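Local coordinates for molybdenum-binding-protein (PDB 1H9M) that binds molybdate in the cytoplasm as a trimer of two-domain subunits and probably serves molybdenum storage and homeostasis, at residues E99-L104 against E109-V114; N25-I30 against S79-L84. All coordinates share one frame; numbering follows the deposited sequence.

From the N terminus, strand 25-32 of the first TOBE domain carries the first half of contact 2. The chain then runs through 48 residues, including strands 37-43 and 57-62 and helix 44-49, before 79-84 returns to meet it. Contact 2 therefore closes a long loop and ties the two TOBE domains together. Contact 1 follows in series, without nesting or crossing. It is a hairpin of the second domain, closed over four residues. The centres lie about 19 Å apart, on opposite sides of the chain's centre. Strands 82-93 and 97-104 are sheet neighbours, and Leu104 CD1 packs on Leu84 CD1 at 4.0 Å.

Contact 1. Residues E99-L104 against E109-V114; sequences EVTLAL and EITSMV. With MOO (molybdate ion), chain E.
Thr101 and Thr111 face each other as a non-hydrogen-bonded pair of an antiparallel hairpin. Their hydroxyls, OG1 to OG1 at 3.1 Å, share a hydrogen bond across the strands. Both OG1 atoms lie beside their own backbone N (chi1 -64° and -61°), which turns them to each other. The Thr111 methyl CG2 meets Glu99 CG at 3.3 Å, lying across the extended glutamate chain. At the other end, Glu109 OE1 lies 3.5 Å from Thr101 CG2, while its OE2 forms a salt bridge with Lys89. The other face is mostly apolar, though Ser112 OG hydrogen-bonds Val67 O. Ile110 CG2 sits 3.9 Å from Leu102 CB and equally close to Leu104 CD1. Further along, Val100 CG2 touches Val114 CG2.

Backbone bonds fix this register. Val100 pairs with Ser112 and Leu102 with Ile110, two bonds in each pair. Leu102 N to Ile110 O, 2.8 Å, is nearly straight at 170°. Strand 109-115 leads into a molybdate pocket, where Val114 CA comes 3.6 Å from O1 of the ion. Thr115 and residues of the third subunit hydrogen-bond that ion. Leu69 of strand 68-70 packs on Val100 and Leu102, Ala132 and Ile134 of strand 129-134 cover Ile110, and strand 82-93 flanks 97-104.

Contact 2. Residues N25-I30 against S79-L84; sequences NAEVDI and SARNIL. With MOO (molybdate ion), chain F; MOO (molybdate ion), chain D.
Glu27 and Arg81 meet across a wide backbone gap: the nearest CA atoms, those of Asp29 and Arg81, are 9.9 Å apart. Segment 25-30 is strand throughout, whereas 79-81 is loop leading into strand 82-93. The motif is a salt-bridge network of Glu27, Asp29 and Arg81 joining the two TOBE domains of the chain. Glu27 and Arg81 reach out from opposite directions. Glu27 is extended, with CG anti to the backbone N (chi1 177°). Arg81 grips both carboxylate oxygens end-on, NH1 to Glu27 OE1 at 3.0 Å and NH2 to Glu27 OE2 at 2.8 Å. The two planes are turned 65° apart, and both nitrogens come from above the carboxylate plane. Asp29 OD1 makes a longer salt bridge to Arg81 NH2, 3.8 Å. Asp29 OD1 also lies 2.7 Å from Glu27 OE2. Arg81 NH1 has a second partner in Thr43 of the third subunit. A leucine in place of Arg81 would probably leave the Glu27 carboxylate without its countercharge and free to turn.

The loop also binds molybdate. Thr43 and Ser46 of the third subunit complete that site, with Lys135 and Ala136. Asn25 ND2 donates to a different molybdate, which is also held by the other two subunits. In the loop's own site, Ser79 OG donates to O2 of the ion at 2.6 Å, and Arg81 N donates to its O1 at 2.9 Å.

Contact 1. Residues E99-L104 against E109-V114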
loop_
_atom_site.group_PDB
_atom_site.type_symbol
_atom_site.label_atom_id
_atom_site.label_comp_id
_atom_site.label_asym_id
_atom_site.label_seq_id
_atom_site.Cartn_x
_atom_site.Cartn_y
_atom_site.Cartn_z
ATOM N N GLU A 99 -10.737 8.580 -10.741
ATOM C CA GLU A 99 -11.084 7.176 -10.486
ATOM C C GLU A 99 -11.334 6.535 -11.845
ATOM O O GLU A 99 -12.187 7.021 -12.615
ATOM C CB GLU A 99 -12.329 7.099 -9.591
ATOM C CG GLU A 99 -12.830 5.722 -9.208
ATOM C CD GLU A 99 -13.984 5.772 -8.202
ATOM O OE1 GLU A 99 -14.492 6.883 -7.939
ATOM O OE2 GLU A 99 -14.418 4.743 -7.651
ATOM N N VAL A 100 -10.541 5.568 -12.187
ATOM C CA VAL A 100 -10.650 4.898 -13.501
ATOM C C VAL A 100 -11.209 3.505 -13.309
ATOM O O VAL A 100 -10.596 2.702 -12.586
ATOM C CB VAL A 100 -9.289 4.831 -14.173
ATOM C CG1 VAL A 100 -9.363 4.134 -15.553
ATOM C CG2 VAL A 100 -8.666 6.201 -14.399
ATOM N N THR A 101 -12.313 3.145 -13.998
ATOM C CA THR A 101 -12.754 1.735 -13.906
ATOM C C THR A 101 -12.490 1.043 -15.252
ATOM O O THR A 101 -12.754 1.646 -16.299
ATOM C CB THR A 101 -14.253 1.721 -13.599
ATOM O OG1 THR A 101 -14.527 2.306 -12.305
ATOM C CG2 THR A 101 -14.870 0.325 -13.587
ATOM N N LEU A 102 -11.925 -0.170 -15.194
ATOM C CA LEU A 102 -11.696 -0.952 -16.427
ATOM C C LEU A 102 -12.665 -2.148 -16.393
ATOM O O LEU A 102 -13.038 -2.668 -15.352
ATOM C CB LEU A 102 -10.320 -1.604 -16.470
ATOM C CG LEU A 102 -9.069 -0.796 -16.202
ATOM C CD1 LEU A 102 -7.817 -1.650 -16.421
ATOM C CD2 LEU A 102 -8.942 0.461 -17.054
ATOM N N ALA A 103 -13.062 -2.569 -17.593
ATOM C CA ALA A 103 -13.872 -3.768 -17.784
ATOM C C ALA A 103 -12.892 -4.857 -18.228
ATOM O O ALA A 103 -12.135 -4.714 -19.192
ATOM C CB ALA A 103 -14.942 -3.489 -18.843
ATOM N N LEU A 104 -12.899 -5.970 -17.532
ATOM C CA LEU A 104 -12.017 -7.082 -17.813
ATOM C C LEU A 104 -12.722 -8.206 -18.552
ATOM O O LEU A 104 -13.935 -8.170 -18.699
ATOM C CB LEU A 104 -11.511 -7.598 -16.449
ATOM C CG LEU A 104 -10.723 -6.536 -15.663
ATOM C CD1 LEU A 104 -10.267 -7.102 -14.330
ATOM C CD2 LEU A 104 -9.534 -6.049 -16.477
ATOM N N GLU A 109 -15.062 -5.922 -13.336
ATOM C CA GLU A 109 -14.569 -4.542 -13.425
ATOM C C GLU A 109 -13.437 -4.320 -12.399
ATOM O O GLU A 109 -13.588 -4.913 -11.335
ATOM C CB GLU A 109 -15.659 -3.559 -13.005
ATOM C CG GLU A 109 -16.836 -3.404 -13.944
ATOM C CD GLU A 109 -17.812 -2.349 -13.459
ATOM O OE1 GLU A 109 -17.547 -1.651 -12.455
ATOM O OE2 GLU A 109 -18.867 -2.193 -14.110
ATOM N N ILE A 110 -12.502 -3.401 -12.654
ATOM C CA ILE A 110 -11.512 -3.135 -11.576
ATOM C C ILE A 110 -11.346 -1.627 -11.530
ATOM O O ILE A 110 -11.361 -1.033 -12.604
ATOM C CB ILE A 110 -10.146 -3.805 -11.793
ATOM C CG1 ILE A 110 -9.117 -3.394 -10.711
ATOM C CG2 ILE A 110 -9.573 -3.477 -13.141
ATOM C CD1 ILE A 110 -8.054 -4.410 -10.374
ATOM N N THR A 111 -11.333 -1.007 -10.341
ATOM C CA THR A 111 -11.233 0.436 -10.290
ATOM C C THR A 111 -9.857 0.794 -9.698
ATOM O O THR A 111 -9.419 0.205 -8.699
ATOM C CB THR A 111 -12.350 0.941 -9.380
ATOM O OG1 THR A 111 -13.621 0.532 -9.988
ATOM C CG2 THR A 111 -12.347 2.447 -9.205
ATOM N N SER A 112 -9.300 1.842 -10.255
ATOM C CA SER A 112 -7.982 2.326 -9.796
ATOM C C SER A 112 -8.089 3.801 -9.517
ATOM O O SER A 112 -8.914 4.526 -10.141
ATOM C CB SER A 112 -6.944 2.083 -10.919
ATOM O OG SER A 112 -5.805 2.868 -10.690
ATOM N N MET A 113 -7.382 4.339 -8.526
ATOM C CA MET A 113 -7.298 5.771 -8.260
ATOM C C MET A 113 -5.907 6.226 -8.724
ATOM O O MET A 113 -4.983 5.674 -8.148
ATOM C CB MET A 113 -7.566 6.122 -6.808
ATOM C CG MET A 113 -7.586 7.623 -6.460
ATOM S SD MET A 113 -9.030 8.429 -7.134
ATOM C CE MET A 113 -10.360 7.800 -6.142
ATOM N N VAL A 114 -5.789 7.071 -9.726
ATOM C CA VAL A 114 -4.469 7.549 -10.147
ATOM C C VAL A 114 -4.476 9.098 -10.225
ATOM O O VAL A 114 -5.535 9.733 -10.015
ATOM C CB VAL A 114 -4.101 6.994 -11.536
ATOM C CG1 VAL A 114 -4.029 5.478 -11.646
ATOM C CG2 VAL A 114 -5.161 7.467 -12.535
HETATM MO MO MOO E . -0.222 7.140 -9.527
HETATM O O1 MOO E . -1.403 7.254 -8.191
HETATM O O2 MOO E . 1.459 7.377 -8.917
HETATM O O3 MOO E . -0.497 5.532 -10.238
HETATM O O4 MOO E . -0.714 8.457 -10.662
#

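Contact 2. Residues N25-I30 against S79-L84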
loop_
_atom_site.group_PDB
_atom_site.type_symbol
_atom_site.label_atom_id
_atom_site.label_comp_id
_atom_site.label_asym_id
_atom_site.label_seq_id
_atom_site.Cartn_x
_atom_site.Cartn_y
_atom_site.Cartn_z
ATOM N N ASN A 25 5.036 -15.248 6.328
ATOM C CA ASN A 25 4.004 -14.970 5.305
ATOM C C ASN A 25 3.635 -16.251 4.553
ATOM O O ASN A 25 4.297 -17.291 4.700
ATOM C CB ASN A 25 4.529 -13.948 4.296
ATOM C CG ASN A 25 4.426 -12.556 4.937
ATOM O OD1 ASN A 25 3.492 -12.104 5.570
ATOM N ND2 ASN A 25 5.543 -11.955 4.639
ATOM N N ALA A 26 2.542 -16.098 3.775
ATOM C CA ALA A 26 2.137 -17.215 2.923
ATOM C C ALA A 26 1.729 -16.632 1.575
ATOM O O ALA A 26 1.152 -15.522 1.543
ATOM C CB ALA A 26 0.885 -17.915 3.469
ATOM N N GLU A 27 2.032 -17.347 0.478
ATOM C CA GLU A 27 1.608 -16.902 -0.825
ATOM C C GLU A 27 0.362 -17.724 -1.231
ATOM O O GLU A 27 0.495 -18.965 -1.222
ATOM C CB GLU A 27 2.704 -17.109 -1.875
ATOM C CG GLU A 27 2.164 -16.703 -3.231
ATOM C CD GLU A 27 3.156 -16.872 -4.361
ATOM O OE1 GLU A 27 4.319 -16.463 -4.266
ATOM O OE2 GLU A 27 2.693 -17.453 -5.383
ATOM N N VAL A 28 -0.667 -17.021 -1.643
ATOM C CA VAL A 28 -1.924 -17.687 -2.052
ATOM C C VAL A 28 -2.238 -17.337 -3.497
ATOM O O VAL A 28 -2.216 -16.190 -3.965
ATOM C CB VAL A 28 -3.073 -17.201 -1.145
ATOM C CG1 VAL A 28 -4.340 -18.006 -1.468
ATOM C CG2 VAL A 28 -2.754 -17.239 0.336
ATOM N N ASP A 29 -2.343 -18.412 -4.310
ATOM C CA ASP A 29 -2.675 -18.212 -5.716
ATOM C C ASP A 29 -4.165 -18.517 -5.879
ATOM O O ASP A 29 -4.746 -19.365 -5.213
ATOM C CB ASP A 29 -1.831 -19.126 -6.621
ATOM C CG ASP A 29 -0.374 -18.979 -6.168
ATOM O OD1 ASP A 29 0.044 -17.801 -6.013
ATOM O OD2 ASP A 29 0.309 -19.986 -5.892
ATOM N N ILE A 30 -4.802 -17.629 -6.592
ATOM C CA ILE A 30 -6.250 -17.642 -6.710
ATOM C C ILE A 30 -6.667 -17.625 -8.149
ATOM O O ILE A 30 -6.189 -16.902 -9.002
ATOM C CB ILE A 30 -6.900 -16.432 -6.017
ATOM C CG1 ILE A 30 -6.637 -16.580 -4.451
ATOM C CG2 ILE A 30 -8.387 -16.298 -6.167
ATOM C CD1 ILE A 30 -6.510 -15.117 -4.048
ATOM N N SER A 79 7.680 -7.165 -11.180
ATOM C CA SER A 79 7.536 -8.129 -10.086
ATOM C C SER A 79 6.088 -8.245 -9.568
ATOM O O SER A 79 5.611 -9.184 -8.887
ATOM C CB SER A 79 8.288 -7.730 -8.807
ATOM O OG SER A 79 7.894 -6.405 -8.318
ATOM N N ALA A 80 5.316 -7.183 -9.910
ATOM C CA ALA A 80 3.911 -7.224 -9.463
ATOM C C ALA A 80 3.216 -8.415 -10.114
ATOM O O ALA A 80 3.161 -8.580 -11.339
ATOM C CB ALA A 80 3.219 -5.915 -9.920
ATOM N N ARG A 81 2.738 -9.303 -9.270
ATOM C CA ARG A 81 2.240 -10.605 -9.761
ATOM C C ARG A 81 0.904 -10.538 -10.508
ATOM O O ARG A 81 0.513 -11.551 -11.131
ATOM C CB ARG A 81 2.069 -11.537 -8.588
ATOM C CG ARG A 81 3.377 -11.940 -7.844
ATOM C CD ARG A 81 4.140 -12.883 -8.808
ATOM N NE ARG A 81 3.494 -14.192 -8.873
ATOM C CZ ARG A 81 3.632 -15.064 -7.867
ATOM N NH1 ARG A 81 4.377 -14.857 -6.772
ATOM N NH2 ARG A 81 2.953 -16.214 -7.920
ATOM N N ASN A 82 0.118 -9.487 -10.332
ATOM C CA ASN A 82 -1.261 -9.384 -10.776
ATOM C C ASN A 82 -1.351 -8.363 -11.898
ATOM O O ASN A 82 -1.069 -7.172 -11.729
ATOM C CB ASN A 82 -2.204 -8.973 -9.630
ATOM C CG ASN A 82 -2.057 -10.001 -8.515
ATOM O OD1 ASN A 82 -2.137 -11.192 -8.848
ATOM N ND2 ASN A 82 -1.702 -9.602 -7.311
ATOM N N ILE A 83 -1.518 -8.875 -13.156
ATOM C CA ILE A 83 -1.624 -7.929 -14.274
ATOM C C ILE A 83 -2.921 -8.315 -15.016
ATOM O O ILE A 83 -3.171 -9.496 -15.323
ATOM C CB ILE A 83 -0.399 -7.854 -15.179
ATOM C CG1 ILE A 83 0.879 -7.457 -14.409
ATOM C CG2 ILE A 83 -0.655 -6.872 -16.324
ATOM C CD1 ILE A 83 2.192 -7.587 -15.136
ATOM N N LEU A 84 -3.921 -7.435 -14.998
ATOM C CA LEU A 84 -5.270 -7.776 -15.468
ATOM C C LEU A 84 -5.573 -6.805 -16.603
ATOM O O LEU A 84 -5.530 -5.608 -16.402
ATOM C CB LEU A 84 -6.303 -7.679 -14.349
ATOM C CG LEU A 84 -6.096 -8.526 -13.093
ATOM C CD1 LEU A 84 -7.201 -8.307 -12.066
ATOM C CD2 LEU A 84 -6.047 -10.003 -13.464
HETATM MO MO MOO F . 5.337 -8.736 -6.023
HETATM O O1 MOO F . 3.682 -8.877 -6.550
HETATM O O2 MOO F . 6.177 -7.242 -6.516
HETATM O O3 MOO F . 5.325 -8.586 -4.227
HETATM O O4 MOO F . 6.324 -10.206 -6.288
HETATM MO MO MOO D . 8.999 -14.701 4.640
HETATM O O1 MOO D . 8.079 -13.174 4.026
HETATM O O2 MOO D . 10.299 -14.117 5.669
#